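Local atomic coordinates of putative alpha KG dependent 2,4-D dioxygenase (Burkholderia xenovorans, PDB entry 5J92), a protein that probably acts as an iron(II)- and 2-oxoglutarate-dependent dioxygenase of the TfdA family, oxidising its substrate with molecular oxygen. Residues A[150-155]-A[249-254]; A[135-140]-A[262-267]. All blocks are in the same frame, centred on the assembly; numbering follows the deposited sequence.

Contacts 1 and 2 lie in two different sheets of the same domain, their centres about 14 Å apart. Contact 2 pairs strands 132-139 and 261-265 within the larger mixed sheet; contact 1 pairs 149-153 with 251-254 in the small antiparallel sheet. The chain runs through 135-140, 150-155, 249-254 and 262-267 in that order, so each strand of contact 2 is the chain neighbour of one in contact 1. Between the sheets, F151 CE1 packs 3.5 Å from W264 CG, and H254 NE2 approaches V262 CG2. This facing of two sheets fits the double-stranded beta-helix of this oxygenase family; the iron ligand H271 lies on strand 269-273 of the smaller sheet, and H122 and D124 complete the site.

Contact 1: residues A[150-155]-A[249-254]; sequences QFADMR and QFVYSH
Strands 150-153 and 251-254 run antiparallel, their axes approaching to 4.6 Å at 162°. F151 and Y252 form the hydrogen-bonded pair: F151 N to Y252 O is 2.8 Å, and Y252 N returns a bond of equal length to F151 O. Q150-S253 and A152-V251 are the non-hydrogen-bonded pairs flanking it. At the far end D153 N donates to F250 O over 2.7 Å, almost along the C=O axis, which carries the ladder to the point where 150-153 gives way to a helix. D153 is the N-cap: its OD1 accepts a weak bond from R155 N and a bond from A156 N. The guanidinium of R155 meets the same carboxylate side-on, NE to OD1 and NH2 to OD2, tying the cap to the first turn.

Side chains separate onto two faces. With Q150, A152, V251 and S253 on one, the extended Q150 side chain lets NE2 donate a 3.3 Å hydrogen bond to S253 OG, which lies close to the plane of the Q150 amide, while Q150 OE1 is bonded to R272. Further along, A152 CB touches V251 CG2. On the other face F151 and Y252 lie side by side, CD2 to CD2 at 4.0 Å. Y252 CG stands anti to its backbone N (chi1 164°), and its OH shares a 2.7 Å hydrogen bond with H254 ND1, while H254 NE2 is bonded to D260; both nitrogens of that imidazole are thus engaged. F151 also packs on V50 and on the iron ligand H271, so it belongs to the second shell of the metal. The arrangement is that of an edge pair in the minor sheet of a cupin-type double-stranded beta-helix, 149-153 lying between 251-254 and the strand that carries H271.

Contact 2: residues A[135-140]-A[262-267]; sequences SFLLSY and VMWDNR
S135 OG is held by two hydrogen bonds, one from N266 ND2 at 2.8 Å and one with OD2 of the iron ligand D124. It sits on the major sheet of the double-stranded beta-helix, where strands 135-139 and 262-265 run antiparallel at 162°. S135-W264 and L137-V262 are hydrogen-bonded pairs, each closed by two backbone bonds; S135 N to W264 O measures 2.9 Å, and V262 N points almost straight at L137 O (177°). F136 and M263 make the non-hydrogen-bonded pair between them.

N266 is a second-shell residue for the metal. Its ND2 also reaches R133 O, while OD1 accepts from D124 N and, weakly, from W264 NE1, so the amide is fixed in rotation and holds both the backbone and, through S135, the carboxylate of D124. Just before it, D265 OD1 accepts from R267 N in an Asx turn and from R267 NE in a salt bridge, and D265 OD2 bonds H209.

W264 has CG in the crowded position between backbone N and carbonyl carbon (chi1 72°). It thereby turns one face of its indole to S135, whose CB stands 3.4 Å from CZ2 in a CH-pi contact over the six-membered ring. L137 CD1 meets the ring edge at CH2, and the indole also packs on H271. On the opposite face of the sheet, the extended M263 runs alongside the F136 ring in an oblique Met-aromatic contact, with M263 SD and CG each 3.6 Å from F136 CE2.

Contact 1: residues A[150-155]-A[249-254]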
ATOM      1  N   GLN A 150      -7.581 -12.852   2.784  1.00 16.76           N
ATOM      2  CA  GLN A 150      -8.280 -11.630   3.129  1.00 15.05           C
ATOM      3  C   GLN A 150      -9.081 -11.141   1.932  1.00 16.18           C
ATOM      4  O   GLN A 150      -8.675 -11.323   0.779  1.00 14.49           O
ATOM      5  CB  GLN A 150      -7.299 -10.543   3.595  1.00 15.75           C
ATOM      6  CG  GLN A 150      -6.464 -10.961   4.792  1.00 17.16           C
ATOM      7  CD  GLN A 150      -5.671  -9.814   5.411  1.00 21.59           C
ATOM      8  OE1 GLN A 150      -5.254  -8.870   4.726  1.00 23.13           O
ATOM      9  NE2 GLN A 150      -5.461  -9.894   6.726  1.00 22.83           N
ATOM     10  N   PHE A 151     -10.234 -10.530   2.218  1.00 13.71           N
ATOM     11  CA  PHE A 151     -11.176 -10.113   1.189  1.00 15.30           C
ATOM     12  C   PHE A 151     -11.567  -8.670   1.444  1.00 16.11           C
ATOM     13  O   PHE A 151     -11.955  -8.319   2.562  1.00 16.25           O
ATOM     14  CB  PHE A 151     -12.423 -11.013   1.167  1.00 15.28           C
ATOM     15  CG  PHE A 151     -12.113 -12.454   0.890  1.00 16.41           C
ATOM     16  CD1 PHE A 151     -12.024 -12.909  -0.418  1.00 15.71           C
ATOM     17  CD2 PHE A 151     -11.882 -13.349   1.937  1.00 17.45           C
ATOM     18  CE1 PHE A 151     -11.727 -14.241  -0.692  1.00 19.14           C
ATOM     19  CE2 PHE A 151     -11.583 -14.681   1.680  1.00 20.57           C
ATOM     20  CZ  PHE A 151     -11.505 -15.128   0.356  1.00 21.43           C
ATOM     21  N   ALA A 152     -11.477  -7.844   0.407  1.00 14.63           N
ATOM     22  CA  ALA A 152     -11.803  -6.430   0.499  1.00 14.73           C
ATOM     23  C   ALA A 152     -13.050  -6.142  -0.323  1.00 13.18           C
ATOM     24  O   ALA A 152     -13.103  -6.465  -1.519  1.00 13.40           O
ATOM     25  CB  ALA A 152     -10.628  -5.568   0.041  1.00 13.10           C
ATOM     26  N   ASP A 153     -14.047  -5.539   0.318  1.00 11.08           N
ATOM     27  CA  ASP A 153     -15.354  -5.314  -0.307  1.00 11.74           C
ATOM     28  C   ASP A 153     -15.304  -4.068  -1.192  1.00 12.17           C
ATOM     29  O   ASP A 153     -15.269  -2.941  -0.685  1.00 14.98           O
ATOM     30  CB  ASP A 153     -16.422  -5.182   0.774  1.00 12.36           C
ATOM     31  CG  ASP A 153     -17.849  -5.164   0.203  1.00 15.58           C
ATOM     32  OD1 ASP A 153     -18.028  -4.856  -1.005  1.00 13.28           O
ATOM     33  OD2 ASP A 153     -18.786  -5.455   0.989  1.00 16.56           O
ATOM     34  N   MET A 154     -15.296  -4.264  -2.515  1.00 13.40           N
ATOM     35  CA  MET A 154     -15.266  -3.143  -3.453  1.00 13.60           C
ATOM     36  C   MET A 154     -16.605  -2.409  -3.561  1.00 14.32           C
ATOM     37  O   MET A 154     -16.638  -1.280  -4.080  1.00 11.91           O
ATOM     38  CB  MET A 154     -14.846  -3.625  -4.848  1.00 11.60           C
ATOM     39  CG  MET A 154     -13.436  -4.217  -4.917  1.00 14.15           C
ATOM     40  SD  MET A 154     -12.165  -3.046  -4.405  1.00 14.57           S
ATOM     41  CE  MET A 154     -11.872  -3.567  -2.742  1.00 10.14           C
ATOM     42  N   ARG A 155     -17.709  -3.043  -3.150  1.00 15.11           N
ATOM     43  CA  ARG A 155     -18.994  -2.343  -3.090  1.00 14.78           C
ATOM     44  C   ARG A 155     -19.001  -1.350  -1.935  1.00 14.58           C
ATOM     45  O   ARG A 155     -19.367  -0.179  -2.104  1.00 14.57           O
ATOM     46  CB  ARG A 155     -20.143  -3.345  -2.920  1.00 13.72           C
ATOM     47  CG  ARG A 155     -20.018  -4.607  -3.756  1.00 11.65           C
ATOM     48  CD  ARG A 155     -20.928  -5.704  -3.226  1.00 19.38           C
ATOM     49  NE  ARG A 155     -20.601  -6.031  -1.827  1.00 18.89           N
ATOM     50  CZ  ARG A 155     -21.301  -6.858  -1.053  1.00 18.45           C
ATOM     51  NH1 ARG A 155     -22.387  -7.471  -1.529  1.00 15.90           N
ATOM     52  NH2 ARG A 155     -20.904  -7.087   0.201  1.00 11.37           N
ATOM     53  N   GLN A 249     -12.026  -1.376   7.650  1.00 13.07           N
ATOM     54  CA  GLN A 249     -13.484  -1.409   7.614  1.00 12.21           C
ATOM     55  C   GLN A 249     -14.034  -2.048   6.344  1.00 13.57           C
ATOM     56  O   GLN A 249     -15.233  -2.346   6.300  1.00 14.12           O
ATOM     57  CB  GLN A 249     -14.048   0.008   7.790  1.00 13.02           C
ATOM     58  CG  GLN A 249     -13.696   1.015   6.688  1.00 11.28           C
ATOM     59  CD  GLN A 249     -12.474   1.862   7.041  1.00 14.37           C
ATOM     60  OE1 GLN A 249     -11.540   1.384   7.688  1.00 14.55           O
ATOM     61  NE2 GLN A 249     -12.480   3.132   6.619  1.00 14.07           N
ATOM     62  N   PHE A 250     -13.207  -2.259   5.311  1.00 13.19           N
ATOM     63  CA  PHE A 250     -13.655  -2.897   4.082  1.00 15.65           C
ATOM     64  C   PHE A 250     -13.127  -4.319   3.938  1.00 15.51           C
ATOM     65  O   PHE A 250     -13.343  -4.938   2.894  1.00 13.37           O
ATOM     66  CB  PHE A 250     -13.223  -2.071   2.858  1.00 14.54           C
ATOM     67  CG  PHE A 250     -13.665  -0.643   2.902  1.00 14.31           C
ATOM     68  CD1 PHE A 250     -14.997  -0.315   3.140  1.00 14.52           C
ATOM     69  CD2 PHE A 250     -12.735   0.381   2.771  1.00 10.29           C
ATOM     70  CE1 PHE A 250     -15.391   1.006   3.195  1.00 15.11           C
ATOM     71  CE2 PHE A 250     -13.125   1.712   2.814  1.00 10.22           C
ATOM     72  CZ  PHE A 250     -14.463   2.024   3.031  1.00 13.49           C
ATOM     73  N   VAL A 251     -12.435  -4.846   4.954  1.00 12.89           N
ATOM     74  CA  VAL A 251     -11.689  -6.097   4.834  1.00 13.42           C
ATOM     75  C   VAL A 251     -12.211  -7.134   5.821  1.00 13.91           C
ATOM     76  O   VAL A 251     -12.493  -6.821   6.987  1.00 13.25           O
ATOM     77  CB  VAL A 251     -10.180  -5.863   5.044  1.00 15.81           C
ATOM     78  CG1 VAL A 251      -9.434  -7.206   5.127  1.00 16.08           C
ATOM     79  CG2 VAL A 251      -9.641  -5.017   3.868  1.00 14.14           C
ATOM     80  N   TYR A 252     -12.356  -8.367   5.334  1.00 16.20           N
ATOM     81  CA  TYR A 252     -12.579  -9.554   6.153  1.00 16.15           C
ATOM     82  C   TYR A 252     -11.374 -10.477   5.995  1.00 13.34           C
ATOM     83  O   TYR A 252     -10.990 -10.812   4.871  1.00 13.53           O
ATOM     84  CB  TYR A 252     -13.869 -10.283   5.739  1.00 13.49           C
ATOM     85  CG  TYR A 252     -13.988 -11.710   6.255  1.00 13.16           C
ATOM     86  CD1 TYR A 252     -14.195 -11.969   7.604  1.00 13.26           C
ATOM     87  CD2 TYR A 252     -13.889 -12.796   5.392  1.00 11.65           C
ATOM     88  CE1 TYR A 252     -14.309 -13.271   8.070  1.00 14.00           C
ATOM     89  CE2 TYR A 252     -13.990 -14.113   5.852  1.00 12.18           C
ATOM     90  CZ  TYR A 252     -14.205 -14.335   7.198  1.00 12.90           C
ATOM     91  OH  TYR A 252     -14.313 -15.618   7.687  1.00 17.46           O
ATOM     92  N   SER A 253     -10.786 -10.879   7.112  1.00 12.82           N
ATOM     93  CA  SER A 253      -9.649 -11.793   7.130  1.00 16.28           C
ATOM     94  C   SER A 253     -10.138 -13.190   7.514  1.00 18.37           C
ATOM     95  O   SER A 253     -10.665 -13.393   8.617  1.00 18.65           O
ATOM     96  CB  SER A 253      -8.581 -11.291   8.108  1.00 16.86           C
ATOM     97  OG  SER A 253      -7.423 -12.118   8.077  1.00 21.38           O
ATOM     98  N   HIS A 254     -10.000 -14.148   6.606  1.00 15.22           N
ATOM     99  CA  HIS A 254     -10.535 -15.477   6.865  1.00 14.95           C
ATOM    100  C   HIS A 254      -9.480 -16.342   7.540  1.00 16.98           C
ATOM    101  O   HIS A 254      -8.442 -16.651   6.936  1.00 17.50           O
ATOM    102  CB  HIS A 254     -11.025 -16.148   5.586  1.00 14.62           C
ATOM    103  CG  HIS A 254     -11.683 -17.466   5.836  1.00 14.68           C
ATOM    104  ND1 HIS A 254     -12.892 -17.575   6.496  1.00 14.81           N
ATOM    105  CD2 HIS A 254     -11.288 -18.730   5.559  1.00 14.90           C
ATOM    106  CE1 HIS A 254     -13.223 -18.851   6.587  1.00 15.41           C
ATOM    107  NE2 HIS A 254     -12.266 -19.572   6.028  1.00 16.61           N
TER

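Contact 2: residues A[135-140]-A[262-267]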
ATOM      1  N   SER A 135     -14.400 -17.773  -7.619  1.00 18.91           N
ATOM      2  CA  SER A 135     -13.254 -18.628  -7.349  1.00 17.00           C
ATOM      3  C   SER A 135     -13.562 -19.497  -6.136  1.00 18.40           C
ATOM      4  O   SER A 135     -14.355 -19.116  -5.270  1.00 18.10           O
ATOM      5  CB  SER A 135     -11.989 -17.796  -7.112  1.00 18.07           C
ATOM      6  OG  SER A 135     -11.605 -17.090  -8.292  1.00 19.87           O
ATOM      7  N   PHE A 136     -12.949 -20.684  -6.089  1.00 17.92           N
ATOM      8  CA  PHE A 136     -13.198 -21.671  -5.046  1.00 17.19           C
ATOM      9  C   PHE A 136     -11.870 -22.192  -4.520  1.00 26.25           C
ATOM     10  O   PHE A 136     -10.967 -22.516  -5.305  1.00 25.96           O
ATOM     11  CB  PHE A 136     -14.034 -22.849  -5.570  1.00 18.19           C
ATOM     12  CG  PHE A 136     -15.312 -22.446  -6.260  1.00 18.92           C
ATOM     13  CD1 PHE A 136     -15.294 -21.963  -7.567  1.00 19.57           C
ATOM     14  CD2 PHE A 136     -16.535 -22.570  -5.609  1.00 20.90           C
ATOM     15  CE1 PHE A 136     -16.457 -21.592  -8.205  1.00 20.02           C
ATOM     16  CE2 PHE A 136     -17.713 -22.200  -6.242  1.00 21.43           C
ATOM     17  CZ  PHE A 136     -17.677 -21.723  -7.550  1.00 22.20           C
ATOM     18  N   LEU A 137     -11.761 -22.289  -3.192  1.00 23.26           N
ATOM     19  CA  LEU A 137     -10.564 -22.777  -2.518  1.00 20.81           C
ATOM     20  C   LEU A 137     -10.998 -23.764  -1.447  1.00 21.17           C
ATOM     21  O   LEU A 137     -11.767 -23.405  -0.551  1.00 19.54           O
ATOM     22  CB  LEU A 137      -9.770 -21.632  -1.878  1.00 22.68           C
ATOM     23  CG  LEU A 137      -8.604 -20.959  -2.603  1.00 28.29           C
ATOM     24  CD1 LEU A 137      -7.963 -19.891  -1.710  1.00 26.58           C
ATOM     25  CD2 LEU A 137      -7.570 -21.974  -3.080  1.00 32.15           C
ATOM     26  N   LEU A 138     -10.499 -24.994  -1.523  1.00 20.09           N
ATOM     27  CA  LEU A 138     -10.802 -26.022  -0.531  1.00 21.08           C
ATOM     28  C   LEU A 138      -9.522 -26.368   0.216  1.00 27.76           C
ATOM     29  O   LEU A 138      -8.541 -26.810  -0.393  1.00 22.45           O
ATOM     30  CB  LEU A 138     -11.408 -27.257  -1.197  1.00 22.42           C
ATOM     31  CG  LEU A 138     -11.765 -28.454  -0.315  1.00 25.06           C
ATOM     32  CD1 LEU A 138     -12.774 -28.099   0.777  1.00 24.46           C
ATOM     33  CD2 LEU A 138     -12.287 -29.562  -1.187  1.00 25.66           C
ATOM     34  N   SER A 139      -9.529 -26.176   1.530  1.00 24.45           N
ATOM     35  CA  SER A 139      -8.325 -26.361   2.331  0.59 25.00           C
ATOM     36  C   SER A 139      -8.159 -27.820   2.736  1.00 27.63           C
ATOM     37  O   SER A 139      -9.102 -28.452   3.223  1.00 27.69           O
ATOM     38  CB  SER A 139      -8.360 -25.478   3.578  0.59 25.04           C
ATOM     39  OG  SER A 139      -9.337 -25.943   4.486  0.59 22.28           O
ATOM     40  N   TYR A 140      -6.952 -28.347   2.536  1.00 26.93           N
ATOM     41  CA  TYR A 140      -6.573 -29.673   2.988  1.00 32.28           C
ATOM     42  C   TYR A 140      -5.684 -29.625   4.219  1.00 32.66           C
ATOM     43  O   TYR A 140      -5.881 -30.407   5.152  1.00 32.72           O
ATOM     44  CB  TYR A 140      -5.856 -30.439   1.866  1.00 34.36           C
ATOM     45  CG  TYR A 140      -6.796 -31.103   0.885  1.00 36.84           C
ATOM     46  CD1 TYR A 140      -7.728 -30.358   0.164  1.00 35.95           C
ATOM     47  CD2 TYR A 140      -6.761 -32.478   0.690  1.00 40.49           C
ATOM     48  CE1 TYR A 140      -8.591 -30.970  -0.735  1.00 36.97           C
ATOM     49  CE2 TYR A 140      -7.615 -33.099  -0.201  1.00 41.55           C
ATOM     50  CZ  TYR A 140      -8.526 -32.342  -0.914  1.00 41.25           C
ATOM     51  OH  TYR A 140      -9.371 -32.976  -1.802  1.00 41.59           O
ATOM     52  N   VAL A 262     -14.265 -22.282   0.482  1.00 15.09           N
ATOM     53  CA  VAL A 262     -14.524 -20.849   0.417  1.00 14.12           C
ATOM     54  C   VAL A 262     -14.724 -20.479  -1.044  1.00 19.54           C
ATOM     55  O   VAL A 262     -13.859 -20.746  -1.893  1.00 17.84           O
ATOM     56  CB  VAL A 262     -13.401 -20.017   1.054  1.00 17.42           C
ATOM     57  CG1 VAL A 262     -13.694 -18.516   0.882  1.00 16.75           C
ATOM     58  CG2 VAL A 262     -13.259 -20.366   2.528  1.00 20.51           C
ATOM     59  N   MET A 263     -15.879 -19.888  -1.324  1.00 17.82           N
ATOM     60  CA  MET A 263     -16.286 -19.450  -2.649  1.00 16.87           C
ATOM     61  C   MET A 263     -16.443 -17.942  -2.605  1.00 19.20           C
ATOM     62  O   MET A 263     -17.111 -17.420  -1.700  1.00 17.97           O
ATOM     63  CB  MET A 263     -17.590 -20.154  -3.043  1.00 16.68           C
ATOM     64  CG  MET A 263     -18.465 -19.476  -4.060  1.00 16.13           C
ATOM     65  SD  MET A 263     -20.022 -20.390  -4.135  1.00 22.64           S
ATOM     66  CE  MET A 263     -20.798 -19.614  -5.550  1.00 18.91           C
ATOM     67  N   TRP A 264     -15.763 -17.226  -3.518  1.00 13.13           N
ATOM     68  CA  TRP A 264     -15.843 -15.771  -3.505  1.00 12.38           C
ATOM     69  C   TRP A 264     -16.085 -15.216  -4.901  1.00 12.61           C
ATOM     70  O   TRP A 264     -15.645 -15.780  -5.911  1.00 13.61           O
ATOM     71  CB  TRP A 264     -14.596 -15.117  -2.853  1.00 11.73           C
ATOM     72  CG  TRP A 264     -13.298 -15.171  -3.644  1.00 14.38           C
ATOM     73  CD1 TRP A 264     -12.843 -14.259  -4.563  1.00 20.35           C
ATOM     74  CD2 TRP A 264     -12.288 -16.172  -3.546  1.00 18.86           C
ATOM     75  NE1 TRP A 264     -11.612 -14.650  -5.062  1.00 18.72           N
ATOM     76  CE2 TRP A 264     -11.249 -15.819  -4.445  1.00 19.82           C
ATOM     77  CE3 TRP A 264     -12.158 -17.344  -2.793  1.00 22.85           C
ATOM     78  CZ2 TRP A 264     -10.106 -16.587  -4.595  1.00 21.59           C
ATOM     79  CZ3 TRP A 264     -11.012 -18.110  -2.956  1.00 25.68           C
ATOM     80  CH2 TRP A 264     -10.006 -17.732  -3.848  1.00 24.10           C
ATOM     81  N   ASP A 265     -16.827 -14.112  -4.932  1.00 14.61           N
ATOM     82  CA  ASP A 265     -17.272 -13.461  -6.165  1.00 16.39           C
ATOM     83  C   ASP A 265     -16.256 -12.377  -6.521  1.00 12.01           C
ATOM     84  O   ASP A 265     -16.210 -11.317  -5.895  1.00 13.81           O
ATOM     85  CB  ASP A 265     -18.685 -12.915  -5.970  1.00 15.56           C
ATOM     86  CG  ASP A 265     -19.327 -12.411  -7.268  1.00 19.68           C
ATOM     87  OD1 ASP A 265     -18.599 -12.202  -8.265  1.00 18.89           O
ATOM     88  OD2 ASP A 265     -20.571 -12.247  -7.283  1.00 20.79           O
ATOM     89  N   ASN A 266     -15.419 -12.653  -7.525  1.00 17.86           N
ATOM     90  CA  ASN A 266     -14.425 -11.679  -7.961  1.00 17.16           C
ATOM     91  C   ASN A 266     -15.048 -10.400  -8.512  1.00 17.31           C
ATOM     92  O   ASN A 266     -14.360  -9.377  -8.596  1.00 17.00           O
ATOM     93  CB  ASN A 266     -13.500 -12.310  -9.004  1.00 17.95           C
ATOM     94  CG  ASN A 266     -12.646 -13.420  -8.418  1.00 17.80           C
ATOM     95  OD1 ASN A 266     -11.647 -13.147  -7.777  1.00 17.31           O
ATOM     96  ND2 ASN A 266     -13.043 -14.670  -8.630  1.00 18.46           N
ATOM     97  N   ARG A 267     -16.332 -10.427  -8.875  1.00 21.15           N
ATOM     98  CA  ARG A 267     -17.005  -9.249  -9.414  1.00 21.35           C
ATOM     99  C   ARG A 267     -17.253  -8.177  -8.365  1.00 23.10           C
ATOM    100  O   ARG A 267     -17.627  -7.062  -8.735  1.00 17.99           O
ATOM    101  CB  ARG A 267     -18.339  -9.651 -10.052  1.00 20.58           C
ATOM    102  CG  ARG A 267     -18.196 -10.685 -11.162  1.00 21.44           C
ATOM    103  CD  ARG A 267     -19.539 -11.245 -11.597  1.00 23.63           C
ATOM    104  NE  ARG A 267     -20.177 -12.047 -10.554  1.00 21.17           N
ATOM    105  CZ  ARG A 267     -21.263 -12.784 -10.754  1.00 23.84           C
ATOM    106  NH1 ARG A 267     -21.825 -12.814 -11.962  1.00 25.23           N
ATOM    107  NH2 ARG A 267     -21.786 -13.489  -9.756  1.00 22.76           N
TER